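Local coordinates for protein PrgZ (Enterococcus faecalis, PDB 4FAJ) that binds peptide pheromone outside the cell as a membrane-anchored receptor of the solute-binding protein family 5, and probably serves peptide import, at residues Asn158-Leu161 with Phe162-Ile165; Tyr261-Gln264 with Lys265-Ser268; Phe389-Lys392 with Gln393-Tyr397; Phe422-Lys425 with Ala426-Leu430; Met454-Thr458 with Lys459-Thr463. All coordinates share one frame; numbering follows the deposited sequence.

Contact 1: Asn158-Leu161 with Phe162-Ile165; sequences NVEL and FSAI. With GOL (glycerol), chain C.
Ser-163 folds back on Glu-160 at the end of a short 3-10 turn that begins at Val-159 and runs straight into a type I beta turn, Phe-162 to Ile-165. With OG anti to its own carbonyl carbon (chi1 -59°), the serine brings hydroxyl and amide together onto one acceptor: OG donates to Glu-160 O at 2.8 Å and Ser-163 N to the same oxygen at 3.1 Å, both from one face of the carbonyl plane. The Glu-160 carboxylate bends round toward the same hydroxyl, its OE1 3.2 Å from Ser-163 OG. Phe-162 is held separately: its N donates to Val-159 O, and its ring presents an edge to Asn-158 O, in plane, with CD1 3.8 Å from that oxygen. Tyr-211 stacks on this ring, and Trp-146 of helix 139-150 meets it edge-to-face. A glycerol, probably from the crystallisation liquor, bridges the turn: its O1 gives a weak bond to Leu-161 O and accepts from Ala-164 N at 2.9 Å.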
loop_
_atom_site.group_PDB
_atom_site.type_symbol
_atom_site.label_atom_id
_atom_site.label_comp_id
_atom_site.label_asym_id
_atom_site.label_seq_id
_atom_site.Cartn_x
_atom_site.Cartn_y
_atom_site.Cartn_z
ATOM N N ASN A 158 -10.393 -3.230 2.942
ATOM C CA ASN A 158 -9.458 -4.334 3.161
ATOM C C ASN A 158 -10.094 -5.732 3.107
ATOM O O ASN A 158 -9.432 -6.724 3.429
ATOM C CB ASN A 158 -8.728 -4.151 4.502
ATOM C CG ASN A 158 -7.793 -2.954 4.506
ATOM O OD1 ASN A 158 -6.996 -2.757 3.571
ATOM N ND2 ASN A 158 -7.871 -2.151 5.565
ATOM N N VAL A 159 -11.355 -5.817 2.686
ATOM C CA VAL A 159 -12.110 -7.067 2.795
ATOM C C VAL A 159 -11.480 -8.222 2.016
ATOM O O VAL A 159 -11.537 -9.363 2.469
ATOM C CB VAL A 159 -13.614 -6.918 2.389
ATOM C CG1 VAL A 159 -14.335 -6.033 3.355
ATOM C CG2 VAL A 159 -13.774 -6.379 0.951
ATOM N N GLU A 160 -10.855 -7.922 0.875
ATOM C CA GLU A 160 -10.244 -8.946 0.016
ATOM C C GLU A 160 -9.092 -9.704 0.711
ATOM O O GLU A 160 -8.844 -10.866 0.410
ATOM C CB GLU A 160 -9.734 -8.310 -1.286
ATOM C CG GLU A 160 -9.266 -9.286 -2.348
ATOM C CD GLU A 160 -10.418 -10.015 -3.024
ATOM O OE1 GLU A 160 -10.303 -11.245 -3.231
ATOM O OE2 GLU A 160 -11.436 -9.353 -3.347
ATOM N N LEU A 161 -8.406 -9.046 1.641
ATOM C CA LEU A 161 -7.328 -9.673 2.410
ATOM C C LEU A 161 -7.783 -10.844 3.283
ATOM O O LEU A 161 -6.951 -11.640 3.744
ATOM C CB LEU A 161 -6.648 -8.639 3.310
ATOM C CG LEU A 161 -5.896 -7.512 2.608
ATOM C CD1 LEU A 161 -5.449 -6.447 3.616
ATOM C CD2 LEU A 161 -4.711 -8.057 1.841
ATOM N N PHE A 162 -9.093 -10.924 3.529
ATOM C CA PHE A 162 -9.689 -11.976 4.348
ATOM C C PHE A 162 -10.280 -13.132 3.536
ATOM O O PHE A 162 -10.817 -14.078 4.117
ATOM C CB PHE A 162 -10.753 -11.362 5.275
ATOM C CG PHE A 162 -10.164 -10.552 6.396
ATOM C CD1 PHE A 162 -9.660 -9.286 6.158
ATOM C CD2 PHE A 162 -10.057 -11.078 7.671
ATOM C CE1 PHE A 162 -9.090 -8.544 7.177
ATOM C CE2 PHE A 162 -9.481 -10.337 8.701
ATOM C CZ PHE A 162 -9.000 -9.075 8.452
ATOM N N SER A 163 -10.138 -13.075 2.207
ATOM C CA SER A 163 -10.803 -14.022 1.298
ATOM C C SER A 163 -10.374 -15.462 1.477
ATOM O O SER A 163 -11.155 -16.371 1.204
ATOM C CB SER A 163 -10.584 -13.615 -0.164
ATOM O OG SER A 163 -11.098 -12.319 -0.376
ATOM N N ALA A 164 -9.150 -15.676 1.952
ATOM C CA ALA A 164 -8.645 -17.030 2.231
ATOM C C ALA A 164 -9.403 -17.782 3.330
ATOM O O ALA A 164 -9.424 -19.013 3.343
ATOM C CB ALA A 164 -7.154 -16.963 2.575
ATOM N N ILE A 165 -10.031 -17.046 4.245
ATOM C CA ILE A 165 -10.682 -17.645 5.407
ATOM C C ILE A 165 -12.049 -18.196 5.022
ATOM O O ILE A 165 -12.801 -17.544 4.302
ATOM C CB ILE A 165 -10.836 -16.614 6.553
ATOM C CG1 ILE A 165 -9.460 -16.139 7.021
ATOM C CG2 ILE A 165 -11.624 -17.200 7.735
ATOM C CD1 ILE A 165 -9.506 -14.993 8.036
HETATM C C1 GOL C . -6.166 -13.138 0.716
HETATM O O1 GOL C . -6.952 -13.760 1.716
HETATM C C2 GOL C . -6.310 -13.826 -0.639
HETATM O O2 GOL C . -5.934 -15.182 -0.511
HETATM C C3 GOL C . -5.406 -13.151 -1.672
HETATM O O3 GOL C . -6.067 -12.090 -2.337
HETATM O O HOH W 1 -13.425 -11.391 1.903
#

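Contact 2: Tyr261-Gln264 with Lys265-Ser268; sequences YWDQ and KDVS. With ZN (zinc ion), chain E.
A zinc site sits where a type I turn, Tyr-261 to Gln-264, passes into a short 3-10 segment, in the loop between strands 252-257 and 271-276, with Asp-263 and Asp-266, three residues apart, each giving one carboxylate oxygen to the metal. Asp-263 OD2 lies 2.1 Å from the zinc and Asp-266 OD2 lies 2.0 Å from it. The shared metal probably offsets the repulsion between these two oxygens, Asp-263 OD2 and Asp-266 OD2, which stand 3.2 Å apart, and the carboxylate planes are turned 51° against each other. Lys-558 donates to Asp-263 OD2 and Lys-559 to Asp-266 OD2, which would further offset the negative charge. The other oxygen of Asp-263 has a local partner, since Lys-265 NZ forms a salt bridge with Asp-263 OD1 at 2.9 Å, meeting it nearly along the C-O axis. Lys-265 runs extended from CB and kinks only at its last torsion (chi4 -62°), which turns NZ to that oxygen. The backbone bonds of the turn are Asp-266 N to Asp-263 O at 3.1 Å and Val-267 N to Gln-264 O at 3.0 Å. On the buried side Val-267 CG2 packs 4.2 Å from Tyr-261 CD2, the two side chains crossing at about a right angle. The tyrosine hydroxyl goes on to Glu-92. Two aspartates spaced i to i+3, holding zinc through one oxygen each, form a small zinc site of one local turn, in a partly buried loop.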
loop_
_atom_site.group_PDB
_atom_site.type_symbol
_atom_site.label_atom_id
_atom_site.label_comp_id
_atom_site.label_asym_id
_atom_site.label_seq_id
_atom_site.Cartn_x
_atom_site.Cartn_y
_atom_site.Cartn_z
ATOM N N TYR A 261 3.438 -1.392 26.804
ATOM C CA TYR A 261 3.759 -2.331 25.729
ATOM C C TYR A 261 4.517 -3.540 26.279
ATOM O O TYR A 261 5.432 -3.377 27.096
ATOM C CB TYR A 261 4.590 -1.612 24.667
ATOM C CG TYR A 261 5.064 -2.486 23.531
ATOM C CD1 TYR A 261 4.172 -3.270 22.806
ATOM C CD2 TYR A 261 6.414 -2.516 23.171
ATOM C CE1 TYR A 261 4.616 -4.069 21.749
ATOM C CE2 TYR A 261 6.862 -3.308 22.126
ATOM C CZ TYR A 261 5.972 -4.086 21.422
ATOM O OH TYR A 261 6.433 -4.868 20.386
ATOM N N TRP A 262 4.150 -4.749 25.837
ATOM C CA TRP A 262 4.712 -5.967 26.439
ATOM C C TRP A 262 6.227 -6.022 26.273
ATOM O O TRP A 262 6.913 -6.530 27.141
ATOM C CB TRP A 262 4.054 -7.251 25.899
ATOM C CG TRP A 262 4.410 -7.584 24.485
ATOM C CD1 TRP A 262 3.699 -7.259 23.363
ATOM C CD2 TRP A 262 5.562 -8.300 24.031
ATOM N NE1 TRP A 262 4.336 -7.728 22.250
ATOM C CE2 TRP A 262 5.487 -8.361 22.624
ATOM C CE3 TRP A 262 6.661 -8.876 24.674
ATOM C CZ2 TRP A 262 6.466 -8.991 21.844
ATOM C CZ3 TRP A 262 7.632 -9.505 23.901
ATOM C CH2 TRP A 262 7.521 -9.568 22.503
ATOM N N ASP A 263 6.734 -5.499 25.155
ATOM C CA ASP A 263 8.162 -5.502 24.879
ATOM C C ASP A 263 8.789 -4.111 25.006
ATOM O O ASP A 263 9.742 -3.784 24.293
ATOM C CB ASP A 263 8.397 -6.061 23.481
ATOM C CG ASP A 263 9.749 -6.719 23.325
ATOM O OD1 ASP A 263 10.452 -6.950 24.324
ATOM O OD2 ASP A 263 10.107 -7.011 22.171
ATOM N N GLN A 264 8.276 -3.305 25.938
ATOM C CA GLN A 264 8.794 -1.955 26.166
ATOM C C GLN A 264 10.307 -1.915 26.461
ATOM O O GLN A 264 10.976 -0.924 26.148
ATOM C CB GLN A 264 8.006 -1.251 27.283
ATOM C CG GLN A 264 8.201 -1.834 28.692
ATOM C CD GLN A 264 9.503 -1.388 29.359
ATOM O OE1 GLN A 264 9.988 -0.277 29.131
ATOM N NE2 GLN A 264 10.074 -2.264 30.191
ATOM N N LYS A 265 10.844 -2.991 27.039
ATOM C CA LYS A 265 12.282 -3.069 27.339
ATOM C C LYS A 265 13.195 -2.900 26.102
ATOM O O LYS A 265 14.344 -2.474 26.233
ATOM C CB LYS A 265 12.614 -4.379 28.070
ATOM C CG LYS A 265 12.734 -5.603 27.163
ATOM C CD LYS A 265 13.102 -6.863 27.957
ATOM C CE LYS A 265 13.133 -8.094 27.062
ATOM N NZ LYS A 265 11.803 -8.369 26.453
ATOM N N ASP A 266 12.684 -3.226 24.917
ATOM C CA ASP A 266 13.438 -3.067 23.659
ATOM C C ASP A 266 13.358 -1.669 23.029
ATOM O O ASP A 266 14.057 -1.389 22.050
ATOM C CB ASP A 266 12.924 -4.074 22.622
ATOM C CG ASP A 266 13.484 -5.467 22.814
ATOM O OD1 ASP A 266 14.182 -5.732 23.813
ATOM O OD2 ASP A 266 13.207 -6.313 21.940
ATOM N N VAL A 267 12.498 -0.806 23.564
ATOM C CA VAL A 267 12.229 0.493 22.974
ATOM C C VAL A 267 13.050 1.592 23.654
ATOM O O VAL A 267 12.922 1.808 24.860
ATOM C CB VAL A 267 10.710 0.813 23.058
ATOM C CG1 VAL A 267 10.378 2.124 22.341
ATOM C CG2 VAL A 267 9.919 -0.325 22.438
ATOM N N SER A 268 13.885 2.284 22.880
ATOM C CA SER A 268 14.728 3.370 23.423
ATOM C C SER A 268 14.156 4.762 23.218
ATOM O O SER A 268 14.418 5.644 24.012
ATOM C CB SER A 268 16.124 3.347 22.804
ATOM O OG SER A 268 16.741 2.087 22.976
HETATM ZN ZN ZN E . 12.027 -7.873 22.059
HETATM O O HOH W 2 9.455 -5.395 28.172
#

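Contact 3: Phe389-Lys392 with Gln393-Tyr397; sequences FNKK and QAEEY
Swung anti to the backbone N (chi1 -168°), the amide of Asn-390 lies beside the Gln-393 side chain, and its OD1 accepts from Gln-393 N at 3.3 Å. The N-H points well at the oxygen, at 165°, but reaches it from above the amide plane. The two side chains run side by side in the same direction, Asn-390 CG 3.9 Å from Gln-393 CG, with their amide planes steeply inclined to each other. Asn-390 is thus the N-cap of helix 391-402: its side chain takes up a first-turn amide, while its own backbone O accepts from Ala-394 N at 3.0 Å. One residue on, Lys-391 bends at chi2 (114°) and again at chi4, carrying NZ toward the extended Glu-395. NZ stops 3.4 Å from Glu-395 OE2, a weak i to i+4 salt bridge whose lysine also has a long, weak ion pair with Asp-436. CG of Glu-395 rests 3.3 Å from Lys-391 O, the carbonyl that accepts from Glu-395 N. Ala-394 is buried against Tyr-344 of helix 336-345 and Ser-437 of helix 421-437, while Glu-396 OE2 is hydrogen-bonded to a glycerol probably left from the crystallisation liquor.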
loop_
_atom_site.group_PDB
_atom_site.type_symbol
_atom_site.label_atom_id
_atom_site.label_comp_id
_atom_site.label_asym_id
_atom_site.label_seq_id
_atom_site.Cartn_x
_atom_site.Cartn_y
_atom_site.Cartn_z
ATOM N N PHE A 389 8.002 1.719 -24.114
ATOM C CA PHE A 389 7.878 2.875 -24.995
ATOM C C PHE A 389 8.070 2.523 -26.466
ATOM O O PHE A 389 9.063 1.908 -26.842
ATOM C CB PHE A 389 8.916 3.929 -24.589
ATOM C CG PHE A 389 8.835 5.220 -25.365
ATOM C CD1 PHE A 389 7.646 5.919 -25.468
ATOM C CD2 PHE A 389 9.982 5.765 -25.947
ATOM C CE1 PHE A 389 7.587 7.128 -26.176
ATOM C CE2 PHE A 389 9.930 6.961 -26.644
ATOM C CZ PHE A 389 8.735 7.646 -26.757
ATOM N N ASN A 390 7.102 2.917 -27.288
ATOM C CA ASN A 390 7.205 2.810 -28.736
ATOM C C ASN A 390 6.311 3.891 -29.351
ATOM O O ASN A 390 5.133 3.664 -29.617
ATOM C CB ASN A 390 6.819 1.400 -29.207
ATOM C CG ASN A 390 7.192 1.141 -30.657
ATOM O OD1 ASN A 390 7.047 2.010 -31.518
ATOM N ND2 ASN A 390 7.666 -0.075 -30.937
ATOM N N LYS A 391 6.902 5.068 -29.557
ATOM C CA LYS A 391 6.202 6.266 -30.055
ATOM C C LYS A 391 5.417 6.004 -31.349
ATOM O O LYS A 391 4.258 6.389 -31.462
ATOM C CB LYS A 391 7.224 7.393 -30.267
ATOM C CG LYS A 391 6.679 8.680 -30.856
ATOM C CD LYS A 391 6.748 9.829 -29.884
ATOM C CE LYS A 391 5.953 11.032 -30.398
ATOM N NZ LYS A 391 6.630 11.692 -31.524
ATOM N N LYS A 392 6.036 5.328 -32.313
ATOM C CA LYS A 392 5.353 5.065 -33.592
ATOM C C LYS A 392 4.111 4.188 -33.401
ATOM O O LYS A 392 3.075 4.466 -33.997
ATOM C CB LYS A 392 6.293 4.457 -34.638
ATOM C CG LYS A 392 7.177 5.490 -35.372
ATOM C CD LYS A 392 8.291 6.006 -34.467
ATOM C CE LYS A 392 9.184 7.042 -35.090
ATOM N NZ LYS A 392 9.783 7.860 -33.989
ATOM N N GLN A 393 4.188 3.158 -32.559
ATOM C CA GLN A 393 2.995 2.331 -32.280
ATOM C C GLN A 393 1.905 3.111 -31.520
ATOM O O GLN A 393 0.719 2.922 -31.771
ATOM C CB GLN A 393 3.353 1.037 -31.523
ATOM C CG GLN A 393 3.936 -0.079 -32.416
ATOM C CD GLN A 393 3.006 -0.502 -33.538
ATOM O OE1 GLN A 393 1.785 -0.307 -33.474
ATOM N NE2 GLN A 393 3.584 -1.078 -34.587
ATOM N N ALA A 394 2.316 3.987 -30.611
ATOM C CA ALA A 394 1.394 4.880 -29.909
ATOM C C ALA A 394 0.599 5.701 -30.906
ATOM O O ALA A 394 -0.624 5.740 -30.848
ATOM C CB ALA A 394 2.155 5.802 -28.957
ATOM N N GLU A 395 1.310 6.339 -31.829
ATOM C CA GLU A 395 0.699 7.181 -32.861
ATOM C C GLU A 395 -0.270 6.374 -33.711
ATOM O O GLU A 395 -1.361 6.831 -34.040
ATOM C CB GLU A 395 1.777 7.805 -33.748
ATOM C CG GLU A 395 2.674 8.815 -33.019
ATOM C CD GLU A 395 3.757 9.413 -33.918
ATOM O OE1 GLU A 395 4.162 8.755 -34.902
ATOM O OE2 GLU A 395 4.207 10.538 -33.625
ATOM N N GLU A 396 0.125 5.157 -34.055
ATOM C CA GLU A 396 -0.711 4.311 -34.880
ATOM C C GLU A 396 -1.944 3.753 -34.178
ATOM O O GLU A 396 -3.002 3.642 -34.798
ATOM C CB GLU A 396 0.120 3.183 -35.471
ATOM C CG GLU A 396 1.179 3.718 -36.428
ATOM C CD GLU A 396 1.530 2.744 -37.511
ATOM O OE1 GLU A 396 1.197 1.548 -37.370
ATOM O OE2 GLU A 396 2.136 3.179 -38.508
ATOM N N TYR A 397 -1.829 3.392 -32.902
ATOM C CA TYR A 397 -3.000 2.954 -32.145
ATOM C C TYR A 397 -3.990 4.118 -31.971
ATOM O O TYR A 397 -5.205 3.918 -31.988
ATOM C CB TYR A 397 -2.610 2.387 -30.777
ATOM C CG TYR A 397 -2.327 0.896 -30.798
ATOM C CD1 TYR A 397 -3.362 -0.025 -30.924
ATOM C CD2 TYR A 397 -1.034 0.412 -30.688
ATOM C CE1 TYR A 397 -3.118 -1.391 -30.931
ATOM C CE2 TYR A 397 -0.774 -0.958 -30.692
ATOM C CZ TYR A 397 -1.810 -1.850 -30.816
ATOM O OH TYR A 397 -1.534 -3.197 -30.818
#

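Contact 4: Phe422-Lys425 with Ala426-Leu430; sequences FEKK and AGEFL
Lys-424 reaches along helix 421-437 to Glu-428, one turn on. From CB its chain runs out extended, CG anti to the backbone N (chi1 -179°). CG passes 3.7 Å from Glu-428 OE2 and CD lies slightly farther from that oxygen. CE comes in to 3.3 Å from OE2, and a last bend at chi4 (-86°) turns NZ onto it at 2.9 Å. This salt bridge meets OE2 on its syn side, 22° out of the carboxylate plane. A water closes the ring, accepting from Lys-424 NZ and donating to Glu-428 OE1 at 2.7 Å, so OE2 is linked to the ammonium directly and OE1 through the water. Under the pair, Glu-428 N donates to Lys-424 O at 3.0 Å. Other side chains of these turns face the bound peptide: Glu-423 OE2 accepts from its backbone, and Phe-422 and Ala-426 pack on its side chains. The i to i+4 ion pair is typical of an alpha-helix, here the crossover helix of the beta-alpha-beta unit 412-448.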
loop_
_atom_site.group_PDB
_atom_site.type_symbol
_atom_site.label_atom_id
_atom_site.label_comp_id
_atom_site.label_asym_id
_atom_site.label_seq_id
_atom_site.Cartn_x
_atom_site.Cartn_y
_atom_site.Cartn_z
ATOM N N PHE A 422 6.720 16.352 -6.557
ATOM C CA PHE A 422 7.094 15.410 -7.611
ATOM C C PHE A 422 5.932 14.619 -8.189
ATOM O O PHE A 422 6.030 14.141 -9.306
ATOM C CB PHE A 422 8.257 14.525 -7.166
ATOM C CG PHE A 422 9.575 15.223 -7.304
ATOM C CD1 PHE A 422 10.314 15.100 -8.467
ATOM C CD2 PHE A 422 10.022 16.084 -6.309
ATOM C CE1 PHE A 422 11.514 15.786 -8.620
ATOM C CE2 PHE A 422 11.231 16.787 -6.459
ATOM C CZ PHE A 422 11.965 16.638 -7.618
ATOM N N GLU A 423 4.815 14.546 -7.472
ATOM C CA GLU A 423 3.616 13.945 -8.040
ATOM C C GLU A 423 3.057 14.866 -9.134
ATOM O O GLU A 423 2.726 14.413 -10.230
ATOM C CB GLU A 423 2.590 13.624 -6.949
ATOM C CG GLU A 423 3.030 12.474 -6.009
ATOM C CD GLU A 423 4.155 12.849 -5.037
ATOM O OE1 GLU A 423 4.201 14.011 -4.595
ATOM O OE2 GLU A 423 4.995 11.974 -4.707
ATOM N N LYS A 424 2.985 16.162 -8.844
ATOM C CA LYS A 424 2.605 17.150 -9.852
ATOM C C LYS A 424 3.553 17.149 -11.055
ATOM O O LYS A 424 3.104 17.210 -12.202
ATOM C CB LYS A 424 2.540 18.549 -9.218
ATOM C CG LYS A 424 2.138 19.643 -10.179
ATOM C CD LYS A 424 1.955 20.977 -9.462
ATOM C CE LYS A 424 1.766 22.105 -10.457
ATOM N NZ LYS A 424 3.082 22.639 -10.909
ATOM N N LYS A 425 4.858 17.092 -10.796
ATOM C CA LYS A 425 5.846 17.098 -11.877
ATOM C C LYS A 425 5.764 15.829 -12.740
ATOM O O LYS A 425 5.951 15.899 -13.948
ATOM C CB LYS A 425 7.252 17.229 -11.306
ATOM C CG LYS A 425 8.321 17.439 -12.368
ATOM C CD LYS A 425 9.706 17.303 -11.775
ATOM C CE LYS A 425 10.040 18.477 -10.873
ATOM N NZ LYS A 425 10.706 19.563 -11.646
ATOM N N ALA A 426 5.483 14.682 -12.116
ATOM C CA ALA A 426 5.292 13.433 -12.859
ATOM C C ALA A 426 4.043 13.515 -13.726
ATOM O O ALA A 426 4.050 13.086 -14.877
ATOM C CB ALA A 426 5.202 12.232 -11.906
ATOM N N GLY A 427 2.976 14.076 -13.173
ATOM C CA GLY A 427 1.751 14.313 -13.932
ATOM C C GLY A 427 1.970 15.197 -15.148
ATOM O O GLY A 427 1.416 14.929 -16.207
ATOM N N GLU A 428 2.782 16.243 -14.999
ATOM C CA GLU A 428 3.100 17.138 -16.125
ATOM C C GLU A 428 3.985 16.477 -17.177
ATOM O O GLU A 428 3.853 16.757 -18.382
ATOM C CB GLU A 428 3.755 18.427 -15.620
ATOM C CG GLU A 428 2.781 19.304 -14.837
ATOM C CD GLU A 428 3.444 20.342 -13.942
ATOM O OE1 GLU A 428 4.676 20.279 -13.703
ATOM O OE2 GLU A 428 2.707 21.224 -13.447
ATOM N N PHE A 429 4.896 15.618 -16.732
ATOM C CA PHE A 429 5.728 14.846 -17.652
ATOM C C PHE A 429 4.835 13.919 -18.486
ATOM O O PHE A 429 4.971 13.842 -19.706
ATOM C CB PHE A 429 6.777 14.029 -16.880
ATOM C CG PHE A 429 7.593 13.108 -17.745
ATOM C CD1 PHE A 429 8.807 13.517 -18.269
ATOM C CD2 PHE A 429 7.143 11.825 -18.032
ATOM C CE1 PHE A 429 9.558 12.669 -19.075
ATOM C CE2 PHE A 429 7.888 10.969 -18.824
ATOM C CZ PHE A 429 9.100 11.394 -19.352
ATOM N N LEU A 430 3.918 13.222 -17.820
ATOM C CA LEU A 430 3.013 12.310 -18.517
ATOM C C LEU A 430 2.108 13.060 -19.480
ATOM O O LEU A 430 1.863 12.607 -20.608
ATOM C CB LEU A 430 2.179 11.513 -17.512
ATOM C CG LEU A 430 2.999 10.514 -16.690
ATOM C CD1 LEU A 430 2.165 9.943 -15.545
ATOM C CD2 LEU A 430 3.568 9.396 -17.566
HETATM O O HOH W 3 5.600 21.236 -11.397
#

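Contact 5: Met454-Thr458 with Lys459-Thr463; sequences MERLT and KKDFT
Arg-456 and Asp-461 meet across the Schellman motif that ends helix 450-459, where Lys-460 leaves helical geometry with positive phi (59°). On the tight side Asp-461 N donates to Arg-456 O at 2.8 Å and Lys-460 N to Leu-457 O, and the arginine answers side-on: NE, at 2.9 Å, and NH2, at 3.0 Å, both grip Asp-461 O, which lies in the guanidinium plane. The Asp-461 carboxylate adds only a long charge contact from well outside that plane. Buried alongside, Leu-457 sets CD2 over one face of the Phe-462 ring, 4.2 Å from its centroid, a CH-pi contact; Leu-416 of strand 412-418 touches both Arg-456 and Phe-462. The exposed side is looser. Glu-455 and Lys-459 lie side by side with only their aliphatic parts meeting, Glu-455 CG 3.9 Å from Lys-459 CE, and their charged ends do not touch. A water donates to Leu-457 O and accepts from Lys-460 NZ at 3.0 Å.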
loop_
_atom_site.group_PDB
_atom_site.type_symbol
_atom_site.label_atom_id
_atom_site.label_comp_id
_atom_site.label_asym_id
_atom_site.label_seq_id
_atom_site.Cartn_x
_atom_site.Cartn_y
_atom_site.Cartn_z
ATOM N N MET A 454 -8.272 10.072 -2.328
ATOM C CA MET A 454 -8.770 8.752 -1.917
ATOM C C MET A 454 -10.270 8.626 -2.134
ATOM O O MET A 454 -10.739 7.601 -2.627
ATOM C CB MET A 454 -8.433 8.443 -0.455
ATOM C CG MET A 454 -6.946 8.258 -0.192
ATOM S SD MET A 454 -6.319 6.648 -0.699
ATOM C CE MET A 454 -6.717 5.690 0.762
ATOM N N GLU A 455 -11.014 9.679 -1.789
ATOM C CA GLU A 455 -12.468 9.679 -1.927
ATOM C C GLU A 455 -12.899 9.586 -3.401
ATOM O O GLU A 455 -13.816 8.833 -3.744
ATOM C CB GLU A 455 -13.056 10.931 -1.261
ATOM C CG GLU A 455 -14.568 11.091 -1.396
ATOM C CD GLU A 455 -15.050 12.421 -0.857
ATOM O OE1 GLU A 455 -15.216 13.372 -1.664
ATOM O OE2 GLU A 455 -15.246 12.526 0.375
ATOM N N ARG A 456 -12.232 10.339 -4.269
ATOM C CA ARG A 456 -12.565 10.306 -5.691
ATOM C C ARG A 456 -12.228 8.955 -6.332
ATOM O O ARG A 456 -12.952 8.499 -7.204
ATOM C CB ARG A 456 -11.891 11.459 -6.429
ATOM C CG ARG A 456 -12.484 12.807 -6.039
ATOM C CD ARG A 456 -11.903 13.949 -6.834
ATOM N NE ARG A 456 -12.149 13.799 -8.263
ATOM C CZ ARG A 456 -11.828 14.706 -9.181
ATOM N NH1 ARG A 456 -11.254 15.857 -8.829
ATOM N NH2 ARG A 456 -12.095 14.462 -10.458
ATOM N N LEU A 457 -11.154 8.312 -5.883
ATOM C CA LEU A 457 -10.831 6.960 -6.357
ATOM C C LEU A 457 -11.913 5.973 -5.939
ATOM O O LEU A 457 -12.359 5.174 -6.755
ATOM C CB LEU A 457 -9.479 6.479 -5.829
ATOM C CG LEU A 457 -8.249 7.054 -6.534
ATOM C CD1 LEU A 457 -7.005 6.718 -5.735
ATOM C CD2 LEU A 457 -8.140 6.539 -7.996
ATOM N N THR A 458 -12.340 6.054 -4.676
ATOM C CA THR A 458 -13.372 5.155 -4.153
ATOM C C THR A 458 -14.680 5.309 -4.918
ATOM O O THR A 458 -15.343 4.318 -5.195
ATOM C CB THR A 458 -13.619 5.363 -2.635
ATOM O OG1 THR A 458 -12.406 5.137 -1.919
ATOM C CG2 THR A 458 -14.697 4.400 -2.099
ATOM N N LYS A 459 -15.032 6.546 -5.277
ATOM C CA LYS A 459 -16.268 6.828 -6.013
ATOM C C LYS A 459 -16.121 6.709 -7.536
ATOM O O LYS A 459 -17.104 6.858 -8.262
ATOM C CB LYS A 459 -16.793 8.229 -5.650
ATOM C CG LYS A 459 -17.160 8.377 -4.171
ATOM C CD LYS A 459 -17.503 9.827 -3.817
ATOM C CE LYS A 459 -18.131 9.940 -2.429
ATOM N NZ LYS A 459 -19.605 9.694 -2.452
ATOM N N LYS A 460 -14.905 6.440 -8.013
ATOM C CA LYS A 460 -14.583 6.425 -9.456
ATOM C C LYS A 460 -14.850 7.767 -10.141
ATOM O O LYS A 460 -15.193 7.835 -11.327
ATOM C CB LYS A 460 -15.287 5.269 -10.184
ATOM C CG LYS A 460 -14.989 3.891 -9.598
ATOM C CD LYS A 460 -15.566 2.780 -10.469
ATOM C CE LYS A 460 -15.080 1.395 -10.047
ATOM N NZ LYS A 460 -15.510 1.028 -8.668
ATOM N N ASP A 461 -14.650 8.840 -9.387
ATOM C CA ASP A 461 -14.842 10.204 -9.873
ATOM C C ASP A 461 -13.516 10.673 -10.471
ATOM O O ASP A 461 -12.867 11.596 -9.974
ATOM C CB ASP A 461 -15.298 11.107 -8.719
ATOM C CG ASP A 461 -15.670 12.515 -9.173
ATOM O OD1 ASP A 461 -15.778 12.767 -10.394
ATOM O OD2 ASP A 461 -15.865 13.381 -8.292
ATOM N N PHE A 462 -13.116 10.002 -11.542
ATOM C CA PHE A 462 -11.879 10.317 -12.232
ATOM C C PHE A 462 -11.888 9.744 -13.644
ATOM O O PHE A 462 -12.739 8.930 -13.995
ATOM C CB PHE A 462 -10.675 9.799 -11.443
ATOM C CG PHE A 462 -10.469 8.314 -11.545
ATOM C CD1 PHE A 462 -11.162 7.447 -10.720
ATOM C CD2 PHE A 462 -9.574 7.783 -12.466
ATOM C CE1 PHE A 462 -10.968 6.077 -10.811
ATOM C CE2 PHE A 462 -9.380 6.415 -12.560
ATOM C CZ PHE A 462 -10.078 5.564 -11.733
ATOM N N THR A 463 -10.922 10.183 -14.429
ATOM C CA THR A 463 -10.705 9.681 -15.767
ATOM C C THR A 463 -9.394 8.895 -15.781
ATOM O O THR A 463 -9.415 7.660 -15.868
ATOM C CB THR A 463 -10.710 10.850 -16.755
ATOM O OG1 THR A 463 -12.005 11.459 -16.716
ATOM C CG2 THR A 463 -10.396 10.386 -18.169
HETATM O O HOH W 4 -13.391 2.403 -6.986
#

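Overall arrangement
The five contacts follow one another along the chain, and none touches another. Contacts 4 and 5 border the bound peptide: Phe-422, Glu-423 and Ala-426 reach it from the first, Met-454 and Leu-457 from the second; the centres of the two contacts are about 19 Å apart. The Phe-422 side chain also lies about 5 Å from a second zinc, held by Glu-279, Tyr-301 and Glu-421, so contact 4 lies beside both ligands. Contact 3 approaches contact 4 to about 8 Å at the nearest atoms, its helix 391-402 packing on the far end of helix 421-437. Contact 1 comes within about 9 Å of contact 5 at the nearest atoms. The zinc turn of contact 2 is remote, its centre 57 Å from that of contact 3, across the chain's centre.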